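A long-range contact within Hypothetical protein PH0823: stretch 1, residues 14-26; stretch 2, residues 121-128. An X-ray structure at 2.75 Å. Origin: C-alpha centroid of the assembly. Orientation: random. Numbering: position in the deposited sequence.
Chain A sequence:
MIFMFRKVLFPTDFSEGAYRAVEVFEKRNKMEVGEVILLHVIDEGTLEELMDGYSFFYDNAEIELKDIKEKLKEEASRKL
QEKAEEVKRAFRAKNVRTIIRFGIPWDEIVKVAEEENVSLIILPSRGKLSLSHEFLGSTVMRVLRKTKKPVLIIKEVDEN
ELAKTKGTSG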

ATOM      1  N   PHE A  14     -18.973   2.646  -1.454  1.00 60.04           N
ATOM      2  CA  PHE A  14     -20.120   1.979  -1.996  1.00 60.58           C
ATOM      3  C   PHE A  14     -20.024   1.760  -3.467  1.00 61.78           C
ATOM      4  O   PHE A  14     -20.882   1.083  -3.981  1.00 62.51           O
ATOM      5  CB  PHE A  14     -21.420   2.651  -1.610  1.00 59.06           C
ATOM      6  CG  PHE A  14     -21.758   2.406  -0.214  1.00 58.21           C
ATOM      7  CD1 PHE A  14     -21.793   1.109   0.254  1.00 54.57           C
ATOM      8  CD2 PHE A  14     -21.943   3.474   0.691  1.00 57.84           C
ATOM      9  CE1 PHE A  14     -22.057   0.889   1.631  1.00 59.41           C
ATOM     10  CE2 PHE A  14     -22.208   3.262   2.089  1.00 56.31           C
ATOM     11  CZ  PHE A  14     -22.268   1.994   2.565  1.00 56.85           C
ATOM     12  N   SER A  15     -18.971   2.252  -4.125  1.00 62.69           N
ATOM     13  CA  SER A  15     -18.767   2.002  -5.546  1.00 64.66           C
ATOM     14  C   SER A  15     -18.624   0.536  -5.950  1.00 65.70           C
ATOM     15  O   SER A  15     -18.532  -0.368  -5.123  1.00 66.11           O
ATOM     16  CB  SER A  15     -17.491   2.685  -6.029  1.00 65.14           C
ATOM     17  OG  SER A  15     -16.324   2.038  -5.508  1.00 67.55           O
ATOM     18  N   GLU A  16     -18.586   0.334  -7.262  1.00 66.82           N
ATOM     19  CA  GLU A  16     -17.997  -0.859  -7.928  1.00 67.57           C
ATOM     20  C   GLU A  16     -16.668  -1.364  -7.315  1.00 65.85           C
ATOM     21  O   GLU A  16     -16.522  -2.513  -6.828  1.00 64.28           O
ATOM     22  CB  GLU A  16     -17.633  -0.428  -9.396  1.00 69.31           C
ATOM     23  CG  GLU A  16     -18.752  -0.280 -10.444  1.00 72.30           C
ATOM     24  CD  GLU A  16     -19.592  -1.568 -10.546  1.00 80.38           C
ATOM     25  OE1 GLU A  16     -19.893  -2.153  -9.431  1.00 80.28           O
ATOM     26  OE2 GLU A  16     -19.940  -1.977 -11.723  1.00 83.76           O
ATOM     27  N   GLY A  17     -15.719  -0.418  -7.423  1.00 64.74           N
ATOM     28  CA  GLY A  17     -14.300  -0.557  -7.162  1.00 63.38           C
ATOM     29  C   GLY A  17     -14.137  -1.071  -5.790  1.00 62.43           C
ATOM     30  O   GLY A  17     -13.250  -1.895  -5.566  1.00 62.62           O
ATOM     31  N   ALA A  18     -15.066  -0.613  -4.927  1.00 61.44           N
ATOM     32  CA  ALA A  18     -15.114  -0.833  -3.491  1.00 59.86           C
ATOM     33  C   ALA A  18     -15.460  -2.262  -3.205  1.00 60.14           C
ATOM     34  O   ALA A  18     -14.811  -2.877  -2.401  1.00 59.09           O
ATOM     35  CB  ALA A  18     -16.097   0.098  -2.882  1.00 59.19           C
ATOM     36  N   TYR A  19     -16.438  -2.824  -3.912  1.00 61.09           N
ATOM     37  CA  TYR A  19     -16.759  -4.234  -3.719  1.00 62.27           C
ATOM     38  C   TYR A  19     -15.760  -5.173  -4.335  1.00 60.90           C
ATOM     39  O   TYR A  19     -15.503  -6.221  -3.812  1.00 60.71           O
ATOM     40  CB  TYR A  19     -18.102  -4.542  -4.330  1.00 65.48           C
ATOM     41  CG  TYR A  19     -19.182  -3.925  -3.531  1.00 69.77           C
ATOM     42  CD1 TYR A  19     -19.743  -2.699  -3.914  1.00 71.87           C
ATOM     43  CD2 TYR A  19     -19.630  -4.545  -2.352  1.00 73.65           C
ATOM     44  CE1 TYR A  19     -20.741  -2.094  -3.149  1.00 73.48           C
ATOM     45  CE2 TYR A  19     -20.638  -3.956  -1.567  1.00 75.00           C
ATOM     46  CZ  TYR A  19     -21.179  -2.723  -1.972  1.00 73.25           C
ATOM     47  OH  TYR A  19     -22.146  -2.137  -1.179  1.00 73.22           O
ATOM     48  N   ARG A  20     -15.232  -4.813  -5.489  1.00 59.54           N
ATOM     49  CA  ARG A  20     -14.190  -5.583  -6.088  1.00 58.14           C
ATOM     50  C   ARG A  20     -12.972  -5.682  -5.191  1.00 56.78           C
ATOM     51  O   ARG A  20     -12.393  -6.768  -4.992  1.00 56.06           O
ATOM     52  CB  ARG A  20     -13.825  -4.963  -7.412  1.00 58.92           C
ATOM     53  CG  ARG A  20     -14.485  -5.639  -8.658  1.00 61.99           C
ATOM     54  CD  ARG A  20     -14.547  -7.229  -8.700  1.00 65.64           C
ATOM     55  NE  ARG A  20     -13.267  -8.000  -8.792  1.00 67.91           N
ATOM     56  CZ  ARG A  20     -13.150  -9.353  -8.740  1.00 66.88           C
ATOM     57  NH1 ARG A  20     -14.212 -10.167  -8.595  1.00 64.54           N
ATOM     58  NH2 ARG A  20     -11.942  -9.914  -8.842  1.00 67.13           N
ATOM     59  N   ALA A  21     -12.582  -4.556  -4.616  1.00 55.99           N
ATOM     60  CA  ALA A  21     -11.376  -4.545  -3.780  1.00 55.05           C
ATOM     61  C   ALA A  21     -11.542  -5.548  -2.705  1.00 54.52           C
ATOM     62  O   ALA A  21     -10.604  -6.245  -2.336  1.00 53.93           O
ATOM     63  CB  ALA A  21     -11.154  -3.276  -3.233  1.00 54.36           C
ATOM     64  N   VAL A  22     -12.782  -5.667  -2.265  1.00 55.29           N
ATOM     65  CA  VAL A  22     -13.155  -6.631  -1.215  1.00 55.71           C
ATOM     66  C   VAL A  22     -13.015  -8.090  -1.670  1.00 56.19           C
ATOM     67  O   VAL A  22     -12.354  -8.870  -0.949  1.00 57.47           O
ATOM     68  CB  VAL A  22     -14.550  -6.343  -0.591  1.00 55.61           C
ATOM     69  CG1 VAL A  22     -14.995  -7.457   0.282  1.00 54.60           C
ATOM     70  CG2 VAL A  22     -14.522  -5.081   0.248  1.00 56.47           C
ATOM     71  N   GLU A  23     -13.563  -8.481  -2.834  1.00 55.56           N
ATOM     72  CA  GLU A  23     -13.197  -9.824  -3.396  1.00 55.61           C
ATOM     73  C   GLU A  23     -11.683  -9.995  -3.473  1.00 53.64           C
ATOM     74  O   GLU A  23     -11.099 -10.934  -2.885  1.00 53.07           O
ATOM     75  CB  GLU A  23     -13.755 -10.048  -4.791  1.00 56.40           C
ATOM     76  CG  GLU A  23     -15.245 -10.291  -4.778  1.00 64.48           C
ATOM     77  CD  GLU A  23     -16.003  -9.615  -5.963  1.00 74.36           C
ATOM     78  OE1 GLU A  23     -15.600  -8.531  -6.483  1.00 77.56           O
ATOM     79  OE2 GLU A  23     -17.054 -10.159  -6.369  1.00 78.18           O
ATOM     80  N   VAL A  24     -11.041  -9.057  -4.172  1.00 51.02           N
ATOM     81  CA  VAL A  24      -9.637  -9.214  -4.413  1.00 48.23           C
ATOM     82  C   VAL A  24      -8.953  -9.457  -3.083  1.00 47.67           C
ATOM     83  O   VAL A  24      -8.163 -10.362  -3.030  1.00 47.30           O
ATOM     84  CB  VAL A  24      -9.056  -8.005  -5.066  1.00 48.42           C
ATOM     85  CG1 VAL A  24      -7.750  -8.340  -5.614  1.00 45.48           C
ATOM     86  CG2 VAL A  24      -9.985  -7.532  -6.132  1.00 46.67           C
ATOM     87  N   PHE A  25      -9.271  -8.700  -2.011  1.00 46.02           N
ATOM     88  CA  PHE A  25      -8.576  -8.917  -0.777  1.00 44.83           C
ATOM     89  C   PHE A  25      -8.897 -10.289  -0.383  1.00 47.04           C
ATOM     90  O   PHE A  25      -8.014 -11.050   0.014  1.00 47.48           O
ATOM     91  CB  PHE A  25      -9.047  -8.029   0.301  1.00 43.09           C
ATOM     92  CG  PHE A  25      -8.177  -8.080   1.537  1.00 42.08           C
ATOM     93  CD1 PHE A  25      -6.904  -7.571   1.538  1.00 39.69           C
ATOM     94  CD2 PHE A  25      -8.634  -8.603   2.730  1.00 43.00           C
ATOM     95  CE1 PHE A  25      -6.095  -7.622   2.680  1.00 38.15           C
ATOM     96  CE2 PHE A  25      -7.787  -8.623   3.909  1.00 40.68           C
ATOM     97  CZ  PHE A  25      -6.528  -8.154   3.851  1.00 36.53           C
ATOM     98  N   GLU A  26     -10.168 -10.650  -0.571  1.00 49.32           N
ATOM     99  CA  GLU A  26     -10.667 -11.961  -0.147  1.00 51.07           C
ATOM    100  C   GLU A  26      -9.923 -13.099  -0.788  1.00 50.15           C
ATOM    101  O   GLU A  26      -9.516 -14.013  -0.083  1.00 49.14           O
ATOM    102  CB  GLU A  26     -12.172 -12.082  -0.372  1.00 52.70           C
ATOM    103  CG  GLU A  26     -12.694 -13.545  -0.672  1.00 60.04           C
ATOM    104  CD  GLU A  26     -12.926 -14.400   0.620  1.00 70.05           C
ATOM    105  OE1 GLU A  26     -12.021 -15.241   0.925  1.00 71.28           O
ATOM    106  OE2 GLU A  26     -13.988 -14.213   1.328  1.00 72.30           O
ATOM    107  N   ILE A 121      -4.013   1.453   6.599  1.00 33.79           N
ATOM    108  CA  ILE A 121      -5.223   1.738   5.812  1.00 35.48           C
ATOM    109  C   ILE A 121      -5.215   0.978   4.502  1.00 36.75           C
ATOM    110  O   ILE A 121      -4.148   0.847   3.898  1.00 38.03           O
ATOM    111  CB  ILE A 121      -5.744   3.237   5.742  1.00 33.96           C
ATOM    112  CG1 ILE A 121      -5.983   3.578   4.319  1.00 36.57           C
ATOM    113  CG2 ILE A 121      -4.824   4.283   6.260  1.00 33.15           C
ATOM    114  CD1 ILE A 121      -7.297   4.205   4.047  1.00 40.80           C
ATOM    115  N   ILE A 122      -6.364   0.426   4.112  1.00 37.58           N
ATOM    116  CA  ILE A 122      -6.470  -0.331   2.876  1.00 39.54           C
ATOM    117  C   ILE A 122      -7.442   0.384   2.057  1.00 41.34           C
ATOM    118  O   ILE A 122      -8.491   0.720   2.576  1.00 42.18           O
ATOM    119  CB  ILE A 122      -7.138  -1.674   3.091  1.00 39.76           C
ATOM    120  CG1 ILE A 122      -6.161  -2.638   3.759  1.00 42.49           C
ATOM    121  CG2 ILE A 122      -7.562  -2.305   1.793  1.00 35.24           C
ATOM    122  CD1 ILE A 122      -6.862  -3.668   4.606  1.00 39.94           C
ATOM    123  N   LEU A 123      -7.096   0.568   0.780  1.00 43.73           N
ATOM    124  CA  LEU A 123      -7.862   1.293  -0.244  1.00 45.76           C
ATOM    125  C   LEU A 123      -7.906   0.569  -1.586  1.00 48.95           C
ATOM    126  O   LEU A 123      -6.881  -0.035  -2.009  1.00 49.59           O
ATOM    127  CB  LEU A 123      -7.126   2.534  -0.660  1.00 45.15           C
ATOM    128  CG  LEU A 123      -7.156   3.839   0.029  1.00 44.03           C
ATOM    129  CD1 LEU A 123      -8.322   3.632   0.895  1.00 47.65           C
ATOM    130  CD2 LEU A 123      -5.884   4.002   0.806  1.00 39.36           C
ATOM    131  N   PRO A 124      -9.033   0.713  -2.323  1.00 51.17           N
ATOM    132  CA  PRO A 124      -9.073   0.215  -3.692  1.00 53.12           C
ATOM    133  C   PRO A 124      -8.325   1.206  -4.548  1.00 54.91           C
ATOM    134  O   PRO A 124      -8.353   2.415  -4.204  1.00 54.09           O
ATOM    135  CB  PRO A 124     -10.589   0.261  -4.037  1.00 52.98           C
ATOM    136  CG  PRO A 124     -11.279   0.598  -2.788  1.00 50.11           C
ATOM    137  CD  PRO A 124     -10.309   1.356  -1.969  1.00 51.11           C
ATOM    138  N   SER A 125      -7.670   0.726  -5.620  1.00 57.83           N
ATOM    139  CA  SER A 125      -6.919   1.646  -6.486  1.00 60.74           C
ATOM    140  C   SER A 125      -7.953   2.559  -7.100  1.00 63.55           C
ATOM    141  O   SER A 125      -8.058   3.725  -6.711  1.00 65.12           O
ATOM    142  CB  SER A 125      -6.018   0.975  -7.504  1.00 59.51           C
ATOM    143  OG  SER A 125      -6.607   0.935  -8.790  1.00 59.86           O
ATOM    144  N   ARG A 126      -8.786   2.053  -7.988  1.00 66.88           N
ATOM    145  CA  ARG A 126      -9.777   2.937  -8.574  1.00 69.99           C
ATOM    146  C   ARG A 126     -11.173   2.539  -8.118  1.00 71.87           C
ATOM    147  O   ARG A 126     -11.483   1.321  -7.931  1.00 71.98           O
ATOM    148  CB  ARG A 126      -9.625   3.081 -10.110  1.00 71.52           C
ATOM    149  CG  ARG A 126      -9.099   1.832 -10.945  1.00 73.87           C
ATOM    150  CD  ARG A 126     -10.272   1.182 -11.679  1.00 78.72           C
ATOM    151  NE  ARG A 126      -9.956  -0.029 -12.452  1.00 81.86           N
ATOM    152  CZ  ARG A 126     -10.815  -0.670 -13.289  1.00 87.72           C
ATOM    153  NH1 ARG A 126     -10.414  -1.784 -13.963  1.00 87.71           N
ATOM    154  NH2 ARG A 126     -12.075  -0.212 -13.488  1.00 87.25           N
ATOM    155  N   GLY A 127     -11.972   3.586  -7.841  1.00 73.43           N
ATOM    156  CA  GLY A 127     -13.428   3.464  -7.584  1.00 74.45           C
ATOM    157  C   GLY A 127     -14.242   3.184  -8.855  1.00 75.03           C
ATOM    158  O   GLY A 127     -15.126   2.314  -8.814  1.00 75.24           O
ATOM    159  N   LYS A 128     -13.920   3.898  -9.964  1.00 74.92           N
ATOM    160  CA  LYS A 128     -14.556   3.745 -11.301  1.00 75.20           C
ATOM    161  C   LYS A 128     -14.340   2.364 -11.962  1.00 75.28           C
ATOM    162  O   LYS A 128     -13.797   2.309 -13.079  1.00 75.50           O
ATOM    163  CB  LYS A 128     -14.106   4.848 -12.293  1.00 75.22           C
ATOM    164  CG  LYS A 128     -14.938   6.175 -12.385  1.00 75.46           C
ATOM    165  CD  LYS A 128     -14.674   7.180 -11.193  1.00 77.29           C
ATOM    166  CE  LYS A 128     -13.195   7.189 -10.674  1.00 78.63           C
ATOM    167  NZ  LYS A 128     -12.882   6.872  -9.207  1.00 79.56           N
TER

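The helix that begins at Glu16 and runs through Glu26 packs across the end of the strand Ile121 to Pro124 and the loop that follows it. The two axes come within 8.0 Å, and their N-to-C directions differ by 119°, so the elements cross obliquely. The backbones draw closest at the first turn of the helix, where the CA atoms of Gly17 and Gly127 lie 4.1 Å apart; one turn on, the CA atoms of Ala21 and Pro124 are 5.3 Å apart.

At the start of a helix the first amide groups have no carbonyl partner within the helix, and the loop supplies one: Gly17 N donates to Gly127 O at 3.1 Å. Beside this bond, Gly17 CA makes a CA-H...O contact with Arg126 O at 3.5 Å. Glycine suits this place because a CB here would point toward the loop and lie 2.2 Å from Arg126 O and 2.7 Å from Gly127 O, both clashes. Ser15 serves as N-cap, its OG accepting from Ala18 N at 3.0 Å, and the same OG lies 3.5 Å from Gly127 O.

Beyond this polar end the contact becomes apolar. Pro124, which has more surface covered by the other stretch than any other residue here, turns its ring toward the helix. Pro124 CB lies 3.7 Å from Ala21 CB and 3.8 Å from Gly17 O, while Pro124 CG is 4.2 Å from Ala18 CA. The small side chain of Ala21 lets the helix backbone stay near the proline. A further turn along, Phe25 also points toward the strand, and its longer side chain spans a wider gap: Phe25 CE1 meets Ile122 CD1 at 4.5 Å, a looser contact between two buried residues. Ile122 and Pro124 both point toward the helix, whereas Leu123 between them points away, as the alternation of a strand requires.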